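Local atomic coordinates of hypothetical protein (Bacteroides thetaiotaomicron, PDB entry 2OBB), a protein that binds a magnesium ion and is probably a hydrolase of the HAD type, although its substrate is not established. Residues T13-E16 with R21-E24; F28-L33 with R64-Y69; K34-E39 with E111-K116. All blocks are in the same frame, centred on the assembly; numbering follows the deposited sequence. Where two conformers were deposited one is given.

Along the chain, interaction 1 closes within the loop between strand 5-8 and helix 29-38 before interaction 2 opens, whereas interactions 2 and 3 share helix 29-38 and their segments alternate along the chain. The centres of interactions 1 and 2 lie about 13 Å apart, those of interactions 2 and 3 about 12 Å, and those of interactions 1 and 3 about 22 Å. Ile-14 joins the first pair, its CD1 lying 3.7 Å from Leu-33 CD1. Between the second pair, Lys-34 and Gln-37 reach the carbonyls of Arg-64 and Glu-67. Helix 29-38 thus connects the magnesium-side loop, the segment entering strand 70-71 and helix 106-115.

Interaction 1: T13-E16 with R21-E24; sequences TIVE and RIGE
Val-15 packs against the backbone of Gly-23 and the side chain of Ile-22, and this is the close-fitting half of the contact. Its CG1 lies 3.4 Å from Gly-23 O and 3.9 Å from Ile-22 CG2, the two side chains crossing obliquely. The torsion chi1 of -68° sets CG1 anti to the carbonyl carbon, which turns that methyl onto the Gly-23 carbonyl. Trp-60 of helix 51-62 and Phe-10 touch both Val-15 and Ile-22, completing a small apolar cluster. A backbone hydrogen bond ties the segments: Glu-16 N donates to Glu-24 O over 2.7 Å, with an N-H...O angle of 159°. The same oxygen receives a CA-H...O contact from Val-15 CA at 3.2 Å. Gly-23 CA in turn approaches Glu-16 O at 3.3 Å, and a CB built on this glycine would collide with that oxygen. An alanine in place of Val-15 lacks both methyls and would probably leave a gap beside Ile-22, Phe-10 and Trp-60, with the Gly-23 carbonyl less covered. Looseness is confined to the outer ends of the two glutamates. Glu-16 CG still rests on the Glu-24 carbonyl, 3.2 Å from its O, and lies 4.0 Å from Glu-24 CB, but the carboxylates stay apart, with 6.7 Å between Glu-16 OE2 and Glu-24 OE1. Both segments belong to the loop that runs on from strand 5-8 past Asp-9 and Asp-11, which bind the magnesium ion; with Thr-13 these residues fit the DxDx(T/V) pattern, consistent with the nucleophile loop of a HAD-type active site.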
loop_
_atom_site.group_PDB
_atom_site.type_symbol
_atom_site.label_atom_id
_atom_site.label_comp_id
_atom_site.label_asym_id
_atom_site.label_seq_id
_atom_site.Cartn_x
_atom_site.Cartn_y
_atom_site.Cartn_z
ATOM N N THR A 13 4.865 7.781 7.985
ATOM C CA THR A 13 5.862 7.031 7.248
ATOM C C THR A 13 7.202 7.756 7.169
ATOM O O THR A 13 8.225 7.189 7.511
ATOM C CB THR A 13 5.372 6.709 5.811
ATOM O OG1 THR A 13 4.122 6.021 5.887
ATOM C CG2 THR A 13 6.382 5.829 5.046
ATOM N N ILE A 14 7.186 8.990 6.655
ATOM C CA ILE A 14 8.367 9.841 6.571
ATOM C C ILE A 14 8.424 10.759 7.814
ATOM O O ILE A 14 9.518 11.063 8.327
ATOM C CB ILE A 14 8.357 10.690 5.254
ATOM C CG1 ILE A 14 8.521 9.796 4.008
ATOM C CG2 ILE A 14 9.476 11.752 5.250
ATOM C CD1 ILE A 14 8.444 10.544 2.693
ATOM N N VAL A 15 7.239 11.216 8.276
ATOM C CA VAL A 15 7.130 12.013 9.504
ATOM C C VAL A 15 6.138 11.377 10.460
ATOM O O VAL A 15 5.278 10.629 10.022
ATOM C CB VAL A 15 6.696 13.473 9.220
ATOM C CG1 VAL A 15 7.785 14.199 8.480
ATOM C CG2 VAL A 15 5.360 13.520 8.427
ATOM N N GLU A 16 6.241 11.684 11.757
ATOM C CA GLU A 16 5.176 11.347 12.698
ATOM C C GLU A 16 3.868 11.922 12.173
ATOM O O GLU A 16 3.861 12.984 11.541
ATOM C CB GLU A 16 5.402 11.959 14.073
ATOM C CG GLU A 16 6.795 11.908 14.545
ATOM C CD GLU A 16 7.004 10.827 15.538
ATOM O OE1 GLU A 16 6.802 9.631 15.181
ATOM O OE2 GLU A 16 7.365 11.197 16.685
ATOM N N ARG A 21 -1.003 19.065 10.067
ATOM C CA ARG A 21 0.345 19.582 10.302
ATOM C C ARG A 21 1.379 18.535 9.898
ATOM O O ARG A 21 1.013 17.420 9.499
ATOM C CB ARG A 21 0.491 19.971 11.765
ATOM C CG ARG A 21 -0.593 20.955 12.215
ATOM C CD ARG A 21 -0.595 21.193 13.726
ATOM N NE ARG A 21 0.664 21.804 14.180
ATOM C CZ ARG A 21 1.675 21.145 14.766
ATOM N NH1 ARG A 21 1.588 19.828 15.013
ATOM N NH2 ARG A 21 2.780 21.813 15.119
ATOM N N ILE A 22 2.662 18.894 9.974
ATOM C CA ILE A 22 3.734 17.962 9.630
ATOM C C ILE A 22 4.488 17.571 10.894
ATOM O O ILE A 22 4.895 18.426 11.653
ATOM C CB ILE A 22 4.708 18.538 8.594
ATOM C CG1 ILE A 22 3.960 18.950 7.320
ATOM C CG2 ILE A 22 5.775 17.496 8.251
ATOM C CD1 ILE A 22 4.809 19.740 6.294
ATOM N N GLY A 23 4.669 16.271 11.125
ATOM C CA GLY A 23 5.339 15.820 12.354
ATOM C C GLY A 23 6.851 15.863 12.242
ATOM O O GLY A 23 7.371 16.263 11.199
ATOM N N GLU A 24 7.544 15.472 13.320
ATOM C CA GLU A 24 8.985 15.245 13.298
ATOM C C GLU A 24 9.300 14.101 12.330
ATOM O O GLU A 24 8.465 13.232 12.095
ATOM C CB GLU A 24 9.477 14.823 14.677
ATOM C CG GLU A 24 9.138 15.781 15.814
ATOM C CD GLU A 24 10.233 16.791 16.077
ATOM O OE1 GLU A 24 10.469 17.143 17.270
ATOM O OE2 GLU A 24 10.874 17.230 15.089
#

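Interaction 2: F28-L33 with R64-Y69; sequences FAVETL and RGLEFY
Val-30 and Leu-33, one helical turn apart, direct their side chains at Leu-66, and the three form a buried apolar contact between helix 29-38 and the segment leading into strand 70-71 of a parallel alpha/beta fold. Both helix residues have CB pointing toward the opposing segment, as does Leu-66, and the three directions converge on one another. The Val-30 and Leu-66 side chains cross obliquely: a chi1 of 171° carries Val-30 CG1 anti to its backbone N, and this methyl lies 4.0 Å from Leu-66 CB. The same methyl approaches the backbone at Arg-64 O, 3.8 Å away, and the Arg-64 side chain at CB, 4.1 Å away. Arg-64 begins toward the helix but its guanidinium end leads elsewhere, making a cation-pi contact with Trp-60 and giving an NH1 hydrogen bond to the carbonyl of that residue. Trp-60 also touches Val-30. On the inner side, Leu-33 and Leu-66 are likewise oblique to each other, and both side chains rest on Leu-43 of strand 42-45, which places this leucine pair between helix and sheet.

The approach of 64-69 follows from how helix 51-62 ends. Gly-65, with a phi of 70°, is the C-prime residue of a Schellman motif in which Leu-66 N bonds to Cys-61 O and Gly-65 N to Arg-62 O; the turn delivers Leu-66 to the helix 29-38 surface. Beyond it, Leu-66 CD1 sits 4.3 Å above one face of the Phe-68 ring, offset toward the rim. Its other branch does the reaching across the interface, with Leu-66 CD2 3.8 Å from Leu-33 CD1.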
loop_
_atom_site.group_PDB
_atom_site.type_symbol
_atom_site.label_atom_id
_atom_site.label_comp_id
_atom_site.label_asym_id
_atom_site.label_seq_id
_atom_site.Cartn_x
_atom_site.Cartn_y
_atom_site.Cartn_z
ATOM N N PHE A 28 15.870 8.662 10.254
ATOM C CA PHE A 28 16.578 8.174 9.058
ATOM C C PHE A 28 15.701 7.995 7.833
ATOM O O PHE A 28 16.142 7.393 6.849
ATOM C CB PHE A 28 17.360 6.895 9.383
ATOM C CG PHE A 28 18.211 7.048 10.617
ATOM C CD1 PHE A 28 19.385 7.785 10.579
ATOM C CD2 PHE A 28 17.801 6.495 11.829
ATOM C CE1 PHE A 28 20.153 7.973 11.747
ATOM C CE2 PHE A 28 18.550 6.651 12.993
ATOM C CZ PHE A 28 19.729 7.407 12.953
ATOM N N ALA A 29 14.493 8.558 7.871
ATOM C CA ALA A 29 13.570 8.402 6.739
ATOM C C ALA A 29 14.161 9.016 5.480
ATOM O O ALA A 29 14.410 8.312 4.484
ATOM C CB ALA A 29 12.158 9.004 7.068
ATOM N N VAL A 30 14.441 10.322 5.547
ATOM C CA VAL A 30 14.916 11.103 4.388
ATOM C C VAL A 30 16.279 10.619 3.838
ATOM O O VAL A 30 16.459 10.343 2.639
ATOM C CB VAL A 30 15.033 12.587 4.717
ATOM C CG1 VAL A 30 15.729 13.285 3.575
ATOM C CG2 VAL A 30 13.661 13.183 4.954
ATOM N N GLU A 31 17.227 10.498 4.735
ATOM C CA GLU A 31 18.467 9.861 4.397
ATOM C C GLU A 31 18.335 8.475 3.723
ATOM O O GLU A 31 19.074 8.183 2.793
ATOM C CB GLU A 31 19.322 9.803 5.649
ATOM C CG GLU A 31 20.401 8.796 5.617
ATOM C CD GLU A 31 21.221 8.850 6.882
ATOM O OE1 GLU A 31 21.212 9.937 7.536
ATOM O OE2 GLU A 31 21.849 7.809 7.219
ATOM N N THR A 32 17.431 7.622 4.204
ATOM C CA THR A 32 17.328 6.247 3.674
ATOM C C THR A 32 16.743 6.309 2.257
ATOM O O THR A 32 17.156 5.570 1.347
ATOM C CB THR A 32 16.471 5.300 4.612
ATOM O OG1 THR A 32 17.066 5.263 5.924
ATOM C CG2 THR A 32 16.388 3.858 4.070
ATOM N N LEU A 33 15.788 7.210 2.090
ATOM C CA LEU A 33 15.160 7.399 0.813
ATOM C C LEU A 33 16.190 7.944 -0.185
ATOM O O LEU A 33 16.278 7.466 -1.321
ATOM C CB LEU A 33 13.929 8.310 0.945
ATOM C CG LEU A 33 12.674 7.698 1.575
ATOM C CD1 LEU A 33 11.599 8.779 1.897
ATOM C CD2 LEU A 33 12.093 6.611 0.679
ATOM N N ARG A 64 15.010 19.279 2.688
ATOM C CA ARG A 64 15.923 18.288 3.231
ATOM C C ARG A 64 16.635 17.572 2.087
ATOM O O ARG A 64 17.281 16.532 2.266
ATOM C CB ARG A 64 15.148 17.326 4.132
ATOM C CG ARG A 64 14.921 17.900 5.538
ATOM C CD ARG A 64 13.635 17.447 6.215
ATOM N NE ARG A 64 13.372 18.249 7.413
ATOM C CZ ARG A 64 12.670 19.387 7.426
ATOM N NH1 ARG A 64 12.129 19.864 6.305
ATOM N NH2 ARG A 64 12.503 20.062 8.557
ATOM N N GLY A 65 16.525 18.157 0.901
ATOM C CA GLY A 65 17.167 17.620 -0.288
ATOM C C GLY A 65 16.560 16.331 -0.776
ATOM O O GLY A 65 17.251 15.525 -1.410
ATOM N N LEU A 66 15.278 16.117 -0.461
ATOM C CA LEU A 66 14.539 14.965 -0.988
ATOM C C LEU A 66 13.508 15.428 -2.012
ATOM O O LEU A 66 12.556 16.166 -1.684
ATOM C CB LEU A 66 13.890 14.121 0.131
ATOM C CG LEU A 66 12.881 13.033 -0.252
ATOM C CD1 LEU A 66 13.475 11.959 -1.208
ATOM C CD2 LEU A 66 12.257 12.386 1.010
ATOM N N GLU A 67 13.721 14.982 -3.248
ATOM C CA GLU A 67 12.899 15.359 -4.393
ATOM C C GLU A 67 12.395 14.110 -5.071
ATOM O O GLU A 67 13.155 13.144 -5.250
ATOM C CB GLU A 67 13.717 16.211 -5.367
ATOM C CG GLU A 67 13.050 17.524 -5.694
ATOM C CD GLU A 67 14.036 18.646 -6.041
ATOM O OE1 GLU A 67 14.972 18.440 -6.868
ATOM O OE2 GLU A 67 13.858 19.761 -5.485
ATOM N N PHE A 68 11.109 14.125 -5.432
ATOM C CA PHE A 68 10.419 12.941 -5.925
ATOM C C PHE A 68 10.412 12.821 -7.445
ATOM O O PHE A 68 10.346 13.832 -8.147
ATOM C CB PHE A 68 8.997 12.877 -5.347
ATOM C CG PHE A 68 8.988 12.635 -3.877
ATOM C CD1 PHE A 68 9.229 11.356 -3.377
ATOM C CD2 PHE A 68 8.814 13.688 -2.987
ATOM C CE1 PHE A 68 9.267 11.143 -2.013
ATOM C CE2 PHE A 68 8.857 13.482 -1.622
ATOM C CZ PHE A 68 9.079 12.214 -1.142
ATOM N N TYR A 69 10.481 11.585 -7.947
ATOM C CA TYR A 69 10.255 11.357 -9.376
ATOM C C TYR A 69 8.919 11.947 -9.757
ATOM O O TYR A 69 8.789 12.517 -10.841
ATOM C CB TYR A 69 10.249 9.876 -9.755
ATOM C CG TYR A 69 9.972 9.618 -11.233
ATOM C CD1 TYR A 69 10.910 9.944 -12.224
ATOM C CD2 TYR A 69 8.781 9.042 -11.638
ATOM C CE1 TYR A 69 10.646 9.702 -13.592
ATOM C CE2 TYR A 69 8.510 8.793 -12.981
ATOM C CZ TYR A 69 9.442 9.118 -13.950
ATOM O OH TYR A 69 9.141 8.855 -15.265
#

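Interaction 3: K34-E39 with E111-K116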
loop_
_atom_site.group_PDB
_atom_site.type_symbol
_atom_site.label_atom_id
_atom_site.label_comp_id
_atom_site.label_asym_id
_atom_site.label_seq_id
_atom_site.Cartn_x
_atom_site.Cartn_y
_atom_site.Cartn_z
ATOM N N LYS A 34 17.005 8.903 0.250
ATOM C CA LYS A 34 18.055 9.423 -0.639
ATOM C C LYS A 34 19.032 8.327 -1.005
ATOM O O LYS A 34 19.435 8.206 -2.161
ATOM C CB LYS A 34 18.770 10.613 -0.037
ATOM C CG LYS A 34 17.983 11.911 -0.239
ATOM C CD LYS A 34 18.069 12.812 0.968
ATOM C CE LYS A 34 19.370 13.577 1.071
ATOM N NZ LYS A 34 19.429 14.361 2.366
ATOM N N LEU A 35 19.406 7.513 -0.030
ATOM C CA LEU A 35 20.260 6.376 -0.331
ATOM C C LEU A 35 19.608 5.513 -1.407
ATOM O O LEU A 35 20.293 5.075 -2.303
ATOM C CB LEU A 35 20.595 5.564 0.921
ATOM C CG LEU A 35 21.561 4.390 0.793
ATOM C CD1 LEU A 35 22.825 4.743 -0.021
ATOM C CD2 LEU A 35 21.941 3.967 2.202
ATOM N N LEU A 36 18.293 5.287 -1.330
ATOM C CA LEU A 36 17.580 4.468 -2.346
ATOM C C LEU A 36 17.628 5.055 -3.774
ATOM O O LEU A 36 17.840 4.336 -4.742
ATOM C CB LEU A 36 16.124 4.187 -1.915
ATOM C CG LEU A 36 15.955 3.211 -0.729
ATOM C CD1 LEU A 36 14.528 3.203 -0.202
ATOM C CD2 LEU A 36 16.427 1.776 -1.062
ATOM N N GLN A 37 17.409 6.365 -3.874
ATOM C CA GLN A 37 17.645 7.130 -5.101
ATOM C C GLN A 37 19.057 6.994 -5.658
ATOM O O GLN A 37 19.217 6.838 -6.871
ATOM C CB GLN A 37 17.387 8.610 -4.874
ATOM C CG GLN A 37 15.992 8.924 -4.612
ATOM C CD GLN A 37 15.788 10.414 -4.515
ATOM O OE1 GLN A 37 16.676 11.130 -4.048
ATOM N NE2 GLN A 37 14.618 10.898 -4.971
ATOM N N GLN A 38 20.064 7.067 -4.781
ATOM C CA GLN A 38 21.460 6.848 -5.172
ATOM C C GLN A 38 21.584 5.495 -5.848
ATOM O O GLN A 38 22.364 5.330 -6.784
ATOM C CB GLN A 38 22.407 6.878 -3.962
ATOM C CG GLN A 38 23.846 7.267 -4.298
ATOM C CD GLN A 38 24.908 6.264 -3.810
ATOM O OE1 GLN A 38 26.022 6.244 -4.334
ATOM N NE2 GLN A 38 24.566 5.441 -2.819
ATOM N N GLU A 39 20.807 4.530 -5.369
ATOM C CA GLU A 39 20.848 3.168 -5.913
ATOM C C GLU A 39 19.966 3.031 -7.157
ATOM O O GLU A 39 19.769 1.929 -7.648
ATOM C CB GLU A 39 20.434 2.139 -4.856
ATOM C CG GLU A 39 20.940 2.475 -3.451
ATOM C CD GLU A 39 21.777 1.373 -2.817
ATOM O OE1 GLU A 39 22.218 0.434 -3.542
ATOM O OE2 GLU A 39 22.024 1.474 -1.594
ATOM N N GLU A 111 17.418 -2.702 4.300
ATOM C CA GLU A 111 17.887 -4.088 4.155
ATOM C C GLU A 111 16.941 -4.935 3.293
ATOM O O GLU A 111 17.389 -5.715 2.461
ATOM C CB GLU A 111 18.113 -4.741 5.515
ATOM C CG GLU A 111 18.420 -6.213 5.460
ATOM C CD GLU A 111 18.744 -6.810 6.835
ATOM O OE1 GLU A 111 18.535 -6.109 7.866
ATOM O OE2 GLU A 111 19.209 -7.983 6.894
HETATM N N MSE A 112 15.636 -4.788 3.479
HETATM C CA MSE A 112 14.673 -5.615 2.734
HETATM C C MSE A 112 14.730 -5.351 1.216
HETATM O O MSE A 112 14.783 -6.292 0.410
HETATM C CB MSE A 112 13.255 -5.396 3.260
HETATM C CG MSE A 112 13.050 -5.811 4.697
HETATM SE SE MSE A 112 11.168 -5.613 5.273
HETATM C CE MSE A 112 10.793 -3.786 4.889
ATOM N N ILE A 113 14.719 -4.073 0.842
ATOM C CA ILE A 113 14.844 -3.660 -0.555
ATOM C C ILE A 113 16.198 -4.093 -1.153
ATOM O O ILE A 113 16.254 -4.687 -2.248
ATOM C CB ILE A 113 14.691 -2.129 -0.681
ATOM C CG1 ILE A 113 13.335 -1.708 -0.152
ATOM C CG2 ILE A 113 14.890 -1.677 -2.100
ATOM C CD1 ILE A 113 13.102 -0.251 -0.174
ATOM N N LYS A 114 17.272 -3.795 -0.415
ATOM C CA LYS A 114 18.633 -4.025 -0.867
ATOM C C LYS A 114 18.958 -5.504 -1.004
ATOM O O LYS A 114 19.551 -5.922 -1.991
ATOM C CB LYS A 114 19.620 -3.357 0.101
ATOM C CG LYS A 114 21.056 -3.359 -0.379
ATOM C CD LYS A 114 21.329 -2.195 -1.323
ATOM C CE LYS A 114 22.718 -2.337 -1.959
ATOM N NZ LYS A 114 23.770 -1.849 -1.029
ATOM N N GLU A 115 18.577 -6.289 -0.005
ATOM C CA GLU A 115 18.939 -7.693 0.047
ATOM C C GLU A 115 17.825 -8.582 -0.516
ATOM O O GLU A 115 17.957 -9.812 -0.528
ATOM C CB GLU A 115 19.279 -8.101 1.481
ATOM C CG GLU A 115 20.280 -7.196 2.181
ATOM C CD GLU A 115 21.630 -7.130 1.466
ATOM O OE1 GLU A 115 22.146 -8.208 1.073
ATOM O OE2 GLU A 115 22.175 -6.007 1.297
ATOM N N LYS A 116 16.747 -7.960 -1.002
ATOM C CA LYS A 116 15.549 -8.679 -1.477
ATOM C C LYS A 116 15.077 -9.661 -0.401
ATOM O O LYS A 116 15.280 -10.870 -0.486
ATOM C CB LYS A 116 15.796 -9.359 -2.828
ATOM C CG LYS A 116 15.497 -8.466 -4.024
ATOM C CD LYS A 116 16.522 -8.682 -5.148
ATOM C CE LYS A 116 16.367 -7.639 -6.271
ATOM N NZ LYS A 116 17.573 -7.611 -7.179
#
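Leu-36 lays its two methyls across the CD1 and CG2 arms of Ile-113, the side chains crossing at about a right angle. This is helix-helix packing beside the parallel sheet of the alpha/beta fold, joining the C-terminal half of helix 29-38 to that of helix 106-115. The backbones stay well separated, with Leu-36 CA and Lys-114 CA 8.7 Å apart as the nearest pair, so side chains bridge the interval. Leu-36 CD1 meets Ile-113 CD1 at 3.7 Å, while its CD2 branch lies 3.9 Å from Ile-113 CG2. The leucine therefore touches both arms of the isoleucine. An extended chi2 of 178° in Ile-113 carries CD1 out to Leu-36. His-41 touches both residues, Tyr-110 flanks Leu-36, and Val-100 of the second subunit packs on Ile-113, so the apolar patch continues toward the dimer partner.

The other half of the contact is polar and lies nearer the surface. Glu-39, just past the end of helix 29-38, points its CB toward helix 106-115, where Lys-114 crosses it at about a right angle. Bends at chi2 (84°) and chi4 bring CD and CE of Lys-114 against the carboxylate, and the charged ends form a long salt bridge of 3.7 Å between Glu-39 OE1 and Lys-114 NZ. The stronger polar partner of Glu-39 is Tyr-110, whose OH is hydrogen-bonded to OE2; the same hydroxyl has a weak hydrogen bond with Lys-114 NZ. The hydroxyl thus links acid and base, and is consistent with holding the carboxylate in place. The closest approach across this pair is made by carbon, with Lys-114 CE 3.2 Å from Glu-39 OE1.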